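Local coordinates for protein iron superoxide dismutase (Trypanosoma cruzi, PDB 2GPC) that catalyses the disproportionation of superoxide to dioxygen and hydrogen peroxide at an iron ion bound in each subunit, at residues Thr25-Lys30 with Thr76-Ser81; Gln71-Thr76 with Cys146-Pro151; Asn114-His119 with Cys159-His164; Val168-Lys171 with Ala175-Val178. One frame throughout, in Å; residues are numbered along the deposited sequence. Where two conformers were deposited one is given.

Overall arrangement
Three of the four contacts meet at the iron(II) ion. Interaction 1 brings His27, interaction 2 brings His75, and interaction 3 brings Asp160 and His164, so the alpha-hairpin and C-terminal domains share the site; a water is the fifth ligand. The ligand atoms lie close round the metal, with His27 NE2 2.8 Å from Asp160 OD2 and 3.2 Å from His75 NE2. Interaction 4 is a step removed: Tyr177 OH lies 2.6 Å from Asp160 O and 2.8 Å from Tyr78 OH, both probable hydrogen bonds, which join it to interactions 3 and 1. Interactions 2 and 4 stay apart, about 9 Å between nearest atoms. The second subunit reaches all four.

Interaction 1. Residues Thr25-Lys30 with Thr76-Ser81; sequences TLHYDK and TFYWES. With FE2 (Fe (II) ion), chain C.
His27 and Tyr28 on helix 21-44 meet Tyr78 and Trp79 on helix 63-80 in a buried aromatic contact within the alpha-hairpin domain. The local helix axes run roughly antiparallel, at 144° to each other, and come no closer than 12.2 Å, a gap suited to long, flat side chains. The edge of the Trp79 six-membered ring points at one face of His27, an edge-to-face pair with planes at 70°, and Trp79 CH2 lies 3.4 Å from His27 ND1. At the pyrrole end, Trp79 NE1 comes 3.6 Å from Tyr28 CD1, meeting the phenol ring at its edge. That indole N-H is bound to His32, and the Tyr28 hydroxyl to Pro5 O.

The four rings form an aromatic cluster at the metal site of the iron/manganese superoxide dismutase fold, where the hairpin supplies two histidine ligands. With CG anti to the backbone N (chi1 -162°), the imidazole of His27 extends from its helix into the space beside Trp79, and NE2 binds the iron at 2.1 Å. Histidine suits the place because its second nitrogen can still donate: His27 ND1 gives its proton to a water 2.8 Å away. With iron on NE2 and water on ND1, the ring's rotation is fixed. The same water lies 2.9 Å from Tyr78 OH, a hydroxyl also hydrogen-bonded to Tyr177. Tyr78 meets the imidazole rim to rim, its CE2 3.5 Å from His27 CE1.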
loop_
_atom_site.group_PDB
_atom_site.type_symbol
_atom_site.label_atom_id
_atom_site.label_comp_id
_atom_site.label_asym_id
_atom_site.label_seq_id
_atom_site.Cartn_x
_atom_site.Cartn_y
_atom_site.Cartn_z
ATOM N N THR A 25 -5.995 -17.535 -1.715
ATOM C CA THR A 25 -6.372 -17.953 -0.358
ATOM C C THR A 25 -6.004 -16.922 0.699
ATOM O O THR A 25 -6.823 -16.584 1.549
ATOM C CB THR A 25 -5.736 -19.318 -0.011
ATOM O OG1 THR A 25 -6.317 -20.329 -0.845
ATOM C CG2 THR A 25 -6.093 -19.755 1.401
ATOM N N LEU A 26 -4.768 -16.440 0.663
ATOM C CA LEU A 26 -4.342 -15.386 1.576
ATOM C C LEU A 26 -5.195 -14.144 1.373
ATOM O O LEU A 26 -5.687 -13.553 2.331
ATOM C CB LEU A 26 -2.861 -15.046 1.376
ATOM C CG LEU A 26 -1.860 -16.084 1.878
ATOM C CD1 LEU A 26 -0.516 -15.785 1.264
ATOM C CD2 LEU A 26 -1.763 -16.119 3.401
ATOM N N HIS A 27 -5.376 -13.749 0.119
ATOM C CA HIS A 27 -6.124 -12.533 -0.191
ATOM C C HIS A 27 -7.582 -12.623 0.323
ATOM O O HIS A 27 -8.079 -11.679 0.933
ATOM C CB HIS A 27 -6.027 -12.240 -1.699
ATOM C CG HIS A 27 -6.369 -10.835 -2.085
ATOM N ND1 HIS A 27 -6.421 -10.432 -3.401
ATOM C CD2 HIS A 27 -6.665 -9.737 -1.343
ATOM C CE1 HIS A 27 -6.738 -9.148 -3.456
ATOM N NE2 HIS A 27 -6.894 -8.702 -2.221
ATOM N N TYR A 28 -8.227 -13.776 0.158
ATOM C CA TYR A 28 -9.623 -13.950 0.565
ATOM C C TYR A 28 -9.764 -14.248 2.059
ATOM O O TYR A 28 -10.526 -13.583 2.758
ATOM C CB TYR A 28 -10.293 -15.073 -0.260
ATOM C CG TYR A 28 -11.770 -15.239 0.015
ATOM C CD1 TYR A 28 -12.715 -14.477 -0.673
ATOM C CD2 TYR A 28 -12.227 -16.142 0.972
ATOM C CE1 TYR A 28 -14.073 -14.610 -0.423
ATOM C CE2 TYR A 28 -13.597 -16.291 1.233
ATOM C CZ TYR A 28 -14.515 -15.515 0.532
ATOM O OH TYR A 28 -15.873 -15.638 0.772
ATOM N N ASP A 29 -9.047 -15.255 2.547
ATOM C CA ASP A 29 -9.199 -15.707 3.936
ATOM C C ASP A 29 -8.600 -14.728 4.949
ATOM O O ASP A 29 -9.152 -14.559 6.038
ATOM C CB ASP A 29 -8.554 -17.086 4.173
ATOM C CG ASP A 29 -9.361 -18.248 3.594
ATOM O OD1 ASP A 29 -10.549 -18.096 3.182
ATOM O OD2 ASP A 29 -8.855 -19.382 3.540
ATOM N N LYS A 30 -7.461 -14.123 4.621
ATOM C CA LYS A 30 -6.815 -13.199 5.554
ATOM C C LYS A 30 -7.300 -11.759 5.368
ATOM O O LYS A 30 -7.826 -11.148 6.316
ATOM C CB LYS A 30 -5.289 -13.273 5.453
ATOM C CG LYS A 30 -4.678 -14.658 5.717
ATOM C CD LYS A 30 -5.110 -15.245 7.066
ATOM C CE LYS A 30 -4.369 -16.539 7.377
ATOM N NZ LYS A 30 -4.863 -17.124 8.659
ATOM N N THR A 76 -15.235 -7.975 -3.016
ATOM C CA THR A 76 -16.294 -8.778 -3.641
ATOM C C THR A 76 -16.441 -8.416 -5.117
ATOM O O THR A 76 -16.536 -9.297 -5.968
ATOM C CB THR A 76 -17.628 -8.640 -2.875
ATOM O OG1 THR A 76 -17.542 -9.347 -1.628
ATOM C CG2 THR A 76 -18.768 -9.355 -3.613
ATOM N N PHE A 77 -16.422 -7.124 -5.423
ATOM C CA PHE A 77 -16.519 -6.659 -6.809
ATOM C C PHE A 77 -15.319 -7.102 -7.648
ATOM O O PHE A 77 -15.441 -7.355 -8.845
ATOM C CB PHE A 77 -16.663 -5.135 -6.853
ATOM C CG PHE A 77 -17.281 -4.633 -8.109
ATOM C CD1 PHE A 77 -18.650 -4.421 -8.192
ATOM C CD2 PHE A 77 -16.499 -4.393 -9.230
ATOM C CE1 PHE A 77 -19.232 -3.973 -9.386
ATOM C CE2 PHE A 77 -17.070 -3.948 -10.418
ATOM C CZ PHE A 77 -18.433 -3.746 -10.499
ATOM N N TYR A 78 -14.168 -7.194 -6.994
ATOM C CA TYR A 78 -12.923 -7.647 -7.615
ATOM C C TYR A 78 -12.981 -9.133 -8.024
ATOM O O TYR A 78 -12.617 -9.478 -9.153
ATOM C CB TYR A 78 -11.777 -7.398 -6.639
ATOM C CG TYR A 78 -10.436 -8.002 -6.990
ATOM C CD1 TYR A 78 -9.772 -7.672 -8.174
ATOM C CD2 TYR A 78 -9.812 -8.869 -6.113
ATOM C CE1 TYR A 78 -8.505 -8.209 -8.460
ATOM C CE2 TYR A 78 -8.573 -9.422 -6.392
ATOM C CZ TYR A 78 -7.921 -9.088 -7.567
ATOM O OH TYR A 78 -6.685 -9.649 -7.808
ATOM N N TRP A 79 -13.455 -9.998 -7.129
ATOM C CA TRP A 79 -13.592 -11.419 -7.471
ATOM C C TRP A 79 -14.625 -11.617 -8.589
ATOM O O TRP A 79 -14.432 -12.452 -9.480
ATOM C CB TRP A 79 -13.990 -12.280 -6.262
ATOM C CG TRP A 79 -13.183 -12.078 -5.025
ATOM C CD1 TRP A 79 -13.657 -11.761 -3.786
ATOM C CD2 TRP A 79 -11.766 -12.234 -4.880
ATOM N NE1 TRP A 79 -12.622 -11.686 -2.886
ATOM C CE2 TRP A 79 -11.451 -11.980 -3.531
ATOM C CE3 TRP A 79 -10.729 -12.570 -5.752
ATOM C CZ2 TRP A 79 -10.141 -12.035 -3.040
ATOM C CZ3 TRP A 79 -9.429 -12.618 -5.263
ATOM C CH2 TRP A 79 -9.152 -12.353 -3.926
ATOM N N GLU A 80 -15.696 -10.830 -8.560
ATOM C CA GLU A 80 -16.741 -10.894 -9.582
ATOM C C GLU A 80 -16.256 -10.342 -10.931
ATOM O O GLU A 80 -16.847 -10.633 -11.968
ATOM C CB GLU A 80 -17.985 -10.139 -9.109
ATOM C CG GLU A 80 -18.657 -10.807 -7.920
ATOM C CD GLU A 80 -19.806 -10.017 -7.321
ATOM O OE1 GLU A 80 -20.573 -10.625 -6.557
ATOM O OE2 GLU A 80 -19.950 -8.801 -7.596
ATOM N N SER A 81 -15.186 -9.539 -10.898
ATOM C CA SER A 81 -14.557 -8.967 -12.094
ATOM C C SER A 81 -13.598 -9.925 -12.800
ATOM O O SER A 81 -13.023 -9.579 -13.854
ATOM C CB SER A 81 -13.769 -7.705 -11.713
ATOM O OG SER A 81 -14.623 -6.677 -11.264
HETATM FE FE FE2 C . -7.000 -6.659 -1.582
HETATM O O HOH W 1 -5.357 -11.402 -5.856
HETATM O O HOH W 2 -7.084 -4.408 -1.315
#

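Interaction 2. Residues Gln71-Thr76 with Cys146-Pro151; sequences QIFNHT and CPLTEP. With FE2 (Fe (II) ion), chain C.
Phe73 holds CG opposite its backbone N (chi1 175°), which directs its ring from helix 63-80 toward the loop 146-151, where Cys146, with SG likewise turned from its own N (chi1 -175°), reaches back. The side chains of Phe73 and Leu148, the latter in the short 3-10 turn 147-149, approach each other from opposite directions: Leu148 CD1 lies over one face of the phenyl ring, 4.0 Å from the Phe73 centroid and 21° off the normal, a CH-pi contact. The sulfur approaches obliquely, Cys146 SG being 3.7 Å from Phe73 CD2. Ile54 and Ile58 of helix 54-60 also pack on this ring.

The contact joins the alpha-hairpin domain to the C-terminal domain of the dismutase fold. Asn74 ND2 adds a hydrogen bond to the carbonyl of Gly145, and Asn74 OD1 is 3.5 Å from Cys146 SG. One residue on, His75 faces the metal, its NE2 binding iron at 2.1 Å, and its ND1 gives a 2.6 Å hydrogen bond to Gln71 O on the preceding helical turn. That carbonyl also accepts from His75 N, on the other face of its plane.

An aromatic face, a methyl and a polarisable sulfur probably hold the loop side mainly by dispersion, whereas the metal side depends on directed bonds that fix the imidazole.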
loop_
_atom_site.group_PDB
_atom_site.type_symbol
_atom_site.label_atom_id
_atom_site.label_comp_id
_atom_site.label_asym_id
_atom_site.label_seq_id
_atom_site.Cartn_x
_atom_site.Cartn_y
_atom_site.Cartn_z
ATOM N N GLN A 71 -13.674 -1.801 1.775
ATOM C CA GLN A 71 -12.765 -2.867 1.379
ATOM C C GLN A 71 -13.533 -4.163 1.154
ATOM O O GLN A 71 -13.193 -4.933 0.274
ATOM C CB GLN A 71 -11.648 -3.081 2.399
ATOM C CG GLN A 71 -10.557 -2.007 2.368
ATOM C CD GLN A 71 -9.732 -2.037 1.098
ATOM O OE1 GLN A 71 -10.155 -1.506 0.081
ATOM N NE2 GLN A 71 -8.554 -2.659 1.154
ATOM N N ILE A 72 -14.578 -4.387 1.940
ATOM C CA ILE A 72 -15.443 -5.542 1.749
ATOM C C ILE A 72 -16.163 -5.487 0.397
ATOM O O ILE A 72 -16.177 -6.468 -0.348
ATOM C CB ILE A 72 -16.441 -5.665 2.928
ATOM C CG1 ILE A 72 -15.688 -6.104 4.192
ATOM C CG2 ILE A 72 -17.539 -6.669 2.610
ATOM C CD1 ILE A 72 -16.474 -5.938 5.481
ATOM N N PHE A 73 -16.771 -4.346 0.089
ATOM C CA PHE A 73 -17.435 -4.160 -1.204
ATOM C C PHE A 73 -16.440 -4.287 -2.366
ATOM O O PHE A 73 -16.704 -5.009 -3.339
ATOM C CB PHE A 73 -18.144 -2.802 -1.241
ATOM C CG PHE A 73 -18.754 -2.468 -2.570
ATOM C CD1 PHE A 73 -20.102 -2.724 -2.819
ATOM C CD2 PHE A 73 -17.986 -1.915 -3.579
ATOM C CE1 PHE A 73 -20.665 -2.415 -4.054
ATOM C CE2 PHE A 73 -18.535 -1.604 -4.800
ATOM C CZ PHE A 73 -19.890 -1.860 -5.043
ATOM N N ASN A 74 -15.293 -3.608 -2.259
ATOM C CA ASN A 74 -14.316 -3.572 -3.361
ATOM C C ASN A 74 -13.775 -4.976 -3.666
ATOM O O ASN A 74 -13.607 -5.332 -4.823
ATOM C CB ASN A 74 -13.136 -2.631 -3.056
ATOM C CG ASN A 74 -13.543 -1.167 -2.964
ATOM O OD1 ASN A 74 -14.593 -0.781 -3.442
ATOM N ND2 ASN A 74 -12.689 -0.343 -2.342
ATOM N N HIS A 75 -13.526 -5.773 -2.629
ATOM C CA HIS A 75 -12.970 -7.115 -2.815
ATOM C C HIS A 75 -13.989 -8.035 -3.468
ATOM O O HIS A 75 -13.655 -8.767 -4.386
ATOM C CB HIS A 75 -12.448 -7.704 -1.493
ATOM C CG HIS A 75 -11.100 -7.185 -1.126
ATOM N ND1 HIS A 75 -10.922 -5.950 -0.543
ATOM C CD2 HIS A 75 -9.862 -7.691 -1.326
ATOM C CE1 HIS A 75 -9.633 -5.726 -0.379
ATOM N NE2 HIS A 75 -8.965 -6.768 -0.838
ATOM N N THR A 76 -15.235 -7.975 -3.016
ATOM C CA THR A 76 -16.294 -8.778 -3.641
ATOM C C THR A 76 -16.441 -8.416 -5.117
ATOM O O THR A 76 -16.536 -9.297 -5.968
ATOM C CB THR A 76 -17.628 -8.640 -2.875
ATOM O OG1 THR A 76 -17.542 -9.347 -1.628
ATOM C CG2 THR A 76 -18.768 -9.355 -3.613
ATOM N N CYS A 146 -13.863 4.119 -2.757
ATOM C CA CYS A 146 -14.924 3.357 -3.387
ATOM C C CYS A 146 -15.783 4.289 -4.257
ATOM O O CYS A 146 -16.201 5.335 -3.784
ATOM C CB CYS A 146 -15.775 2.711 -2.305
ATOM S SG CYS A 146 -17.057 1.606 -2.940
ATOM N N PRO A 147 -16.046 3.915 -5.512
ATOM C CA PRO A 147 -16.864 4.748 -6.411
ATOM C C PRO A 147 -18.252 5.061 -5.862
ATOM O O PRO A 147 -18.770 6.098 -6.240
ATOM C CB PRO A 147 -16.982 3.904 -7.692
ATOM C CG PRO A 147 -15.891 2.906 -7.609
ATOM C CD PRO A 147 -15.582 2.685 -6.178
ATOM N N LEU A 148 -18.820 4.221 -4.990
ATOM C CA LEU A 148 -20.128 4.507 -4.376
ATOM C C LEU A 148 -20.235 5.869 -3.653
ATOM O O LEU A 148 -21.341 6.371 -3.460
ATOM C CB LEU A 148 -20.556 3.385 -3.417
ATOM C CG LEU A 148 -20.701 1.976 -4.019
ATOM C CD1 LEU A 148 -21.478 1.076 -3.076
ATOM C CD2 LEU A 148 -21.339 1.985 -5.399
ATOM N N THR A 149 -19.114 6.470 -3.254
ATOM C CA THR A 149 -19.164 7.813 -2.647
ATOM C C THR A 149 -19.409 8.911 -3.687
ATOM O O THR A 149 -19.678 10.051 -3.327
ATOM C CB THR A 149 -17.878 8.144 -1.834
ATOM O OG1 THR A 149 -16.718 8.058 -2.673
ATOM C CG2 THR A 149 -17.640 7.120 -0.725
ATOM N N GLU A 150 -19.259 8.557 -4.965
ATOM C CA GLU A 150 -19.580 9.423 -6.097
ATOM C C GLU A 150 -20.710 8.717 -6.859
ATOM O O GLU A 150 -20.459 7.932 -7.771
ATOM C CB GLU A 150 -18.338 9.656 -6.962
ATOM C CG GLU A 150 -17.331 10.592 -6.298
ATOM C CD GLU A 150 -16.003 10.702 -7.034
ATOM O OE1 GLU A 150 -15.902 11.479 -8.003
ATOM O OE2 GLU A 150 -15.045 10.018 -6.632
ATOM N N PRO A 151 -21.952 8.941 -6.429
ATOM C CA PRO A 151 -23.086 8.094 -6.844
ATOM C C PRO A 151 -23.414 8.066 -8.344
ATOM O O PRO A 151 -24.142 7.176 -8.768
ATOM C CB PRO A 151 -24.271 8.688 -6.064
ATOM C CG PRO A 151 -23.688 9.430 -4.983
ATOM C CD PRO A 151 -22.386 9.981 -5.484
HETATM FE FE FE2 C . -7.000 -6.659 -1.582
HETATM O O HOH W 2 -7.084 -4.408 -1.315
#

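Interaction 3. Residues Asn114-His119 with Cys159-His164; sequences NVAVGH and CDVWEH. With FE2 (Fe (II) ion), chain C.
Val161, just past the end of strand 153-160, packs against Ala116 in the last turn of helix 105-118, and this is the tight part of a small, buried contact. Val161 CG1 comes 3.5 Å from Ala116 O and 4.2 Å from Ala116 CB. A residue as small as alanine lets the helix backbone come near the strand end, and a beta-branched valine presents two methyls to it. The second methyl, CG2, leads to the looser side, where it lies 4.2 Å from His119 CB. There the helix has ended, Gly118 is exposed to solvent and His119 partly so; the ring nitrogens of His119 are hydrogen-bonded to Gln140 and His142. Arg174 donates to the carbonyls of both Ala116 and His119.

Val161 is itself part of the metal-binding signature of iron/manganese superoxide dismutases, Asp-Val-Trp-Glu-His, here residues 160-164. Asp160 OD2 binds the iron at 2.0 Å, and His164 NE2 binds it at 2.1 Å. An Asx turn fixes the carboxylate: Trp162 N donates to Asp160 OD1 over 3.0 Å, with an N-H...O angle of 152°, meeting it from above the carboxylate plane. The metal-bound water makes a weak hydrogen bond to the same oxygen, Asp160 OD1, at 2.9 Å, and lies over one face of the Trp162 indole. Trp162 CB packs over a face of the His164 ring, whose ND1 is hydrogen-bonded to Glu163 of the second subunit.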
loop_
_atom_site.group_PDB
_atom_site.type_symbol
_atom_site.label_atom_id
_atom_site.label_comp_id
_atom_site.label_asym_id
_atom_site.label_seq_id
_atom_site.Cartn_x
_atom_site.Cartn_y
_atom_site.Cartn_z
ATOM N N ASN A 114 -2.190 1.687 -17.718
ATOM C CA ASN A 114 -1.282 2.708 -17.205
ATOM C C ASN A 114 -1.725 3.268 -15.850
ATOM O O ASN A 114 -0.889 3.511 -14.978
ATOM C CB ASN A 114 -1.073 3.801 -18.249
ATOM C CG ASN A 114 -0.297 3.290 -19.467
ATOM O OD1 ASN A 114 0.404 2.266 -19.395
ATOM N ND2 ASN A 114 -0.413 3.999 -20.583
ATOM N N VAL A 115 -3.028 3.437 -15.663
ATOM C CA VAL A 115 -3.569 3.809 -14.351
ATOM C C VAL A 115 -3.301 2.710 -13.294
ATOM O O VAL A 115 -2.838 2.993 -12.201
ATOM C CB VAL A 115 -5.095 4.115 -14.441
ATOM C CG1 VAL A 115 -5.737 4.167 -13.073
ATOM C CG2 VAL A 115 -5.329 5.425 -15.173
ATOM N N ALA A 116 -3.593 1.460 -13.635
ATOM C CA ALA A 116 -3.424 0.343 -12.706
ATOM C C ALA A 116 -1.957 0.140 -12.312
ATOM O O ALA A 116 -1.660 -0.093 -11.141
ATOM C CB ALA A 116 -3.995 -0.929 -13.300
ATOM N N VAL A 117 -1.052 0.234 -13.281
ATOM C CA VAL A 117 0.374 0.005 -13.041
ATOM C C VAL A 117 1.020 1.236 -12.396
ATOM O O VAL A 117 1.934 1.109 -11.578
ATOM C CB VAL A 117 1.124 -0.405 -14.346
ATOM C CG1 VAL A 117 2.616 -0.533 -14.107
ATOM C CG2 VAL A 117 0.577 -1.723 -14.887
ATOM N N GLY A 118 0.533 2.420 -12.737
ATOM C CA GLY A 118 1.112 3.663 -12.243
ATOM C C GLY A 118 0.582 4.145 -10.895
ATOM O O GLY A 118 1.105 5.116 -10.357
ATOM N N HIS A 119 -0.450 3.504 -10.340
ATOM C CA HIS A 119 -1.052 4.013 -9.106
ATOM C C HIS A 119 -0.035 3.889 -7.980
ATOM O O HIS A 119 0.509 2.812 -7.754
ATOM C CB HIS A 119 -2.333 3.269 -8.731
ATOM C CG HIS A 119 -3.029 3.846 -7.538
ATOM N ND1 HIS A 119 -3.927 4.890 -7.630
ATOM C CD2 HIS A 119 -2.935 3.544 -6.220
ATOM C CE1 HIS A 119 -4.367 5.196 -6.419
ATOM N NE2 HIS A 119 -3.782 4.394 -5.548
ATOM N N CYS A 159 -9.707 -3.779 -10.498
ATOM C CA CYS A 159 -8.487 -4.537 -10.300
ATOM C C CYS A 159 -7.787 -3.981 -9.074
ATOM O O CYS A 159 -7.373 -2.822 -9.063
ATOM C CB CYS A 159 -7.559 -4.386 -11.504
ATOM S SG CYS A 159 -5.998 -5.276 -11.332
ATOM N N ASP A 160 -7.679 -4.810 -8.047
ATOM C CA ASP A 160 -6.989 -4.477 -6.810
ATOM C C ASP A 160 -5.508 -4.335 -7.109
ATOM O O ASP A 160 -4.910 -5.252 -7.655
ATOM C CB ASP A 160 -7.189 -5.633 -5.827
ATOM C CG ASP A 160 -6.739 -5.324 -4.415
ATOM O OD1 ASP A 160 -6.212 -4.210 -4.123
ATOM O OD2 ASP A 160 -6.888 -6.184 -3.510
ATOM N N VAL A 161 -4.919 -3.196 -6.758
ATOM C CA VAL A 161 -3.474 -3.017 -6.910
ATOM C C VAL A 161 -2.766 -2.740 -5.576
ATOM O O VAL A 161 -1.602 -2.324 -5.561
ATOM C CB VAL A 161 -3.096 -1.958 -8.000
ATOM C CG1 VAL A 161 -3.596 -2.393 -9.372
ATOM C CG2 VAL A 161 -3.600 -0.550 -7.647
ATOM N N TRP A 162 -3.437 -3.032 -4.456
ATOM C CA TRP A 162 -2.740 -3.212 -3.187
ATOM C C TRP A 162 -1.708 -4.300 -3.426
ATOM O O TRP A 162 -1.990 -5.281 -4.125
ATOM C CB TRP A 162 -3.695 -3.644 -2.062
ATOM C CG TRP A 162 -4.560 -2.558 -1.467
ATOM C CD1 TRP A 162 -5.484 -1.795 -2.114
ATOM C CD2 TRP A 162 -4.611 -2.159 -0.091
ATOM N NE1 TRP A 162 -6.105 -0.939 -1.235
ATOM C CE2 TRP A 162 -5.586 -1.137 0.018
ATOM C CE3 TRP A 162 -3.932 -2.562 1.068
ATOM C CZ2 TRP A 162 -5.887 -0.508 1.227
ATOM C CZ3 TRP A 162 -4.227 -1.940 2.261
ATOM C CH2 TRP A 162 -5.196 -0.916 2.336
ATOM N N GLU A 163 -0.511 -4.123 -2.876
ATOM C CA GLU A 163 0.575 -5.070 -3.047
ATOM C C GLU A 163 0.221 -6.497 -2.624
ATOM O O GLU A 163 0.680 -7.442 -3.257
ATOM C CB GLU A 163 1.842 -4.561 -2.335
ATOM C CG GLU A 163 2.402 -3.329 -3.017
ATOM C CD GLU A 163 3.648 -2.751 -2.374
ATOM O OE1 GLU A 163 3.724 -2.711 -1.129
ATOM O OE2 GLU A 163 4.533 -2.309 -3.138
ATOM N N HIS A 164 -0.618 -6.648 -1.594
ATOM C CA HIS A 164 -1.066 -7.963 -1.134
ATOM C C HIS A 164 -1.865 -8.740 -2.193
ATOM O O HIS A 164 -1.971 -9.953 -2.121
ATOM C CB HIS A 164 -1.864 -7.869 0.179
ATOM C CG HIS A 164 -3.219 -7.230 0.049
ATOM N ND1 HIS A 164 -3.612 -6.168 0.836
ATOM C CD2 HIS A 164 -4.285 -7.527 -0.734
ATOM C CE1 HIS A 164 -4.856 -5.832 0.534
ATOM N NE2 HIS A 164 -5.287 -6.645 -0.412
HETATM FE FE FE2 C . -7.000 -6.659 -1.582
HETATM O O HOH W 2 -7.084 -4.408 -1.315
#

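Interaction 4. Residues Val168-Lys171 with Ala175-Val178; sequences VDYK and AAYV
The short connection between helix 167-170 and helix 174-184 in the C-terminal domain is spanned by Tyr170, which lies against Ala176 and Tyr177. Lys171 leaves the first helix with a positive phi of 47°, the chain bends sharply within a few residues, and Tyr170 faces the start of the next helix. Its CG stands beside the backbone N and opposite the carbonyl carbon (chi1 -68°), which lays one ring face on the backbone of that helix. Tyr177 CA sits almost centrally above this face, 3.9 Å from the Tyr170 centroid and 9° off the normal, a CH-pi contact. Tyr177 CB is 3.9 Å from Tyr170 CG. A flat ring suits this place because it can lie close along a helix surface, and a small alanine allows the approach.

The two tyrosine side chains cross at about a right angle and use their hydroxyls differently. That of Tyr170 pairs with Thr180 and the carbonyl of Gly18, whereas that of Tyr177 is bound to Asp160 O, beside the iron site. Ala176 completes the contact from an oblique position, its CB 3.7 Å from Tyr170 CD1, while Ala176 O lies 3.7 Å from Tyr170 CE1.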
loop_
_atom_site.group_PDB
_atom_site.type_symbol
_atom_site.label_atom_id
_atom_site.label_comp_id
_atom_site.label_asym_id
_atom_site.label_seq_id
_atom_site.Cartn_x
_atom_site.Cartn_y
_atom_site.Cartn_z
ATOM N N VAL A 168 2.477 -12.303 -3.639
ATOM C CA VAL A 168 2.742 -13.727 -3.489
ATOM C C VAL A 168 3.192 -14.341 -4.813
ATOM O O VAL A 168 4.184 -15.080 -4.859
ATOM C CB VAL A 168 1.499 -14.459 -2.924
ATOM C CG1 VAL A 168 1.746 -15.952 -2.796
ATOM C CG2 VAL A 168 1.086 -13.835 -1.597
ATOM N N ASP A 169 2.498 -14.007 -5.900
ATOM C CA ASP A 169 2.789 -14.617 -7.199
ATOM C C ASP A 169 3.773 -13.802 -8.042
ATOM O O ASP A 169 4.529 -14.375 -8.832
ATOM C CB ASP A 169 1.508 -14.766 -8.017
ATOM C CG ASP A 169 0.658 -15.929 -7.591
ATOM O OD1 ASP A 169 0.980 -16.639 -6.601
ATOM O OD2 ASP A 169 -0.374 -16.217 -8.224
ATOM N N TYR A 170 3.738 -12.481 -7.888
ATOM C CA TYR A 170 4.399 -11.564 -8.815
ATOM C C TYR A 170 5.489 -10.723 -8.154
ATOM O O TYR A 170 6.237 -10.042 -8.844
ATOM C CB TYR A 170 3.349 -10.658 -9.489
ATOM C CG TYR A 170 2.473 -11.450 -10.414
ATOM C CD1 TYR A 170 2.832 -11.634 -11.752
ATOM C CD2 TYR A 170 1.327 -12.080 -9.944
ATOM C CE1 TYR A 170 2.055 -12.401 -12.599
ATOM C CE2 TYR A 170 0.543 -12.854 -10.783
ATOM C CZ TYR A 170 0.918 -13.009 -12.111
ATOM O OH TYR A 170 0.162 -13.784 -12.948
ATOM N N LYS A 171 5.587 -10.804 -6.830
ATOM C CA LYS A 171 6.449 -9.919 -6.047
ATOM C C LYS A 171 6.224 -8.469 -6.502
ATOM O O LYS A 171 5.092 -8.019 -6.559
ATOM C CB LYS A 171 7.918 -10.380 -6.134
ATOM C CG LYS A 171 8.178 -11.764 -5.513
ATOM C CD LYS A 171 8.851 -12.725 -6.486
ATOM C CE LYS A 171 9.091 -14.104 -5.857
ATOM N NZ LYS A 171 8.777 -15.192 -6.835
ATOM N N ALA A 175 3.175 -4.854 -13.189
ATOM C CA ALA A 175 2.885 -4.879 -14.628
ATOM C C ALA A 175 2.503 -6.287 -15.103
ATOM O O ALA A 175 1.556 -6.451 -15.858
ATOM C CB ALA A 175 4.058 -4.357 -15.425
ATOM N N ALA A 176 3.227 -7.299 -14.641
ATOM C CA ALA A 176 2.940 -8.682 -15.026
ATOM C C ALA A 176 1.606 -9.149 -14.454
ATOM O O ALA A 176 0.864 -9.894 -15.097
ATOM C CB ALA A 176 4.069 -9.611 -14.592
ATOM N N TYR A 177 1.303 -8.692 -13.247
ATOM C CA TYR A 177 0.039 -9.013 -12.595
ATOM C C TYR A 177 -1.133 -8.426 -13.374
ATOM O O TYR A 177 -2.163 -9.079 -13.530
ATOM C CB TYR A 177 0.052 -8.476 -11.152
ATOM C CG TYR A 177 -1.306 -8.263 -10.525
ATOM C CD1 TYR A 177 -2.152 -9.341 -10.238
ATOM C CD2 TYR A 177 -1.748 -6.982 -10.202
ATOM C CE1 TYR A 177 -3.414 -9.134 -9.653
ATOM C CE2 TYR A 177 -2.995 -6.768 -9.621
ATOM C CZ TYR A 177 -3.828 -7.849 -9.348
ATOM O OH TYR A 177 -5.064 -7.630 -8.746
ATOM N N VAL A 178 -0.976 -7.197 -13.863
ATOM C CA VAL A 178 -2.034 -6.541 -14.626
ATOM C C VAL A 178 -2.229 -7.222 -15.976
ATOM O O VAL A 178 -3.356 -7.343 -16.440
ATOM C CB VAL A 178 -1.775 -5.019 -14.777
ATOM C CG1 VAL A 178 -2.730 -4.369 -15.804
ATOM C CG2 VAL A 178 -1.934 -4.354 -13.430
#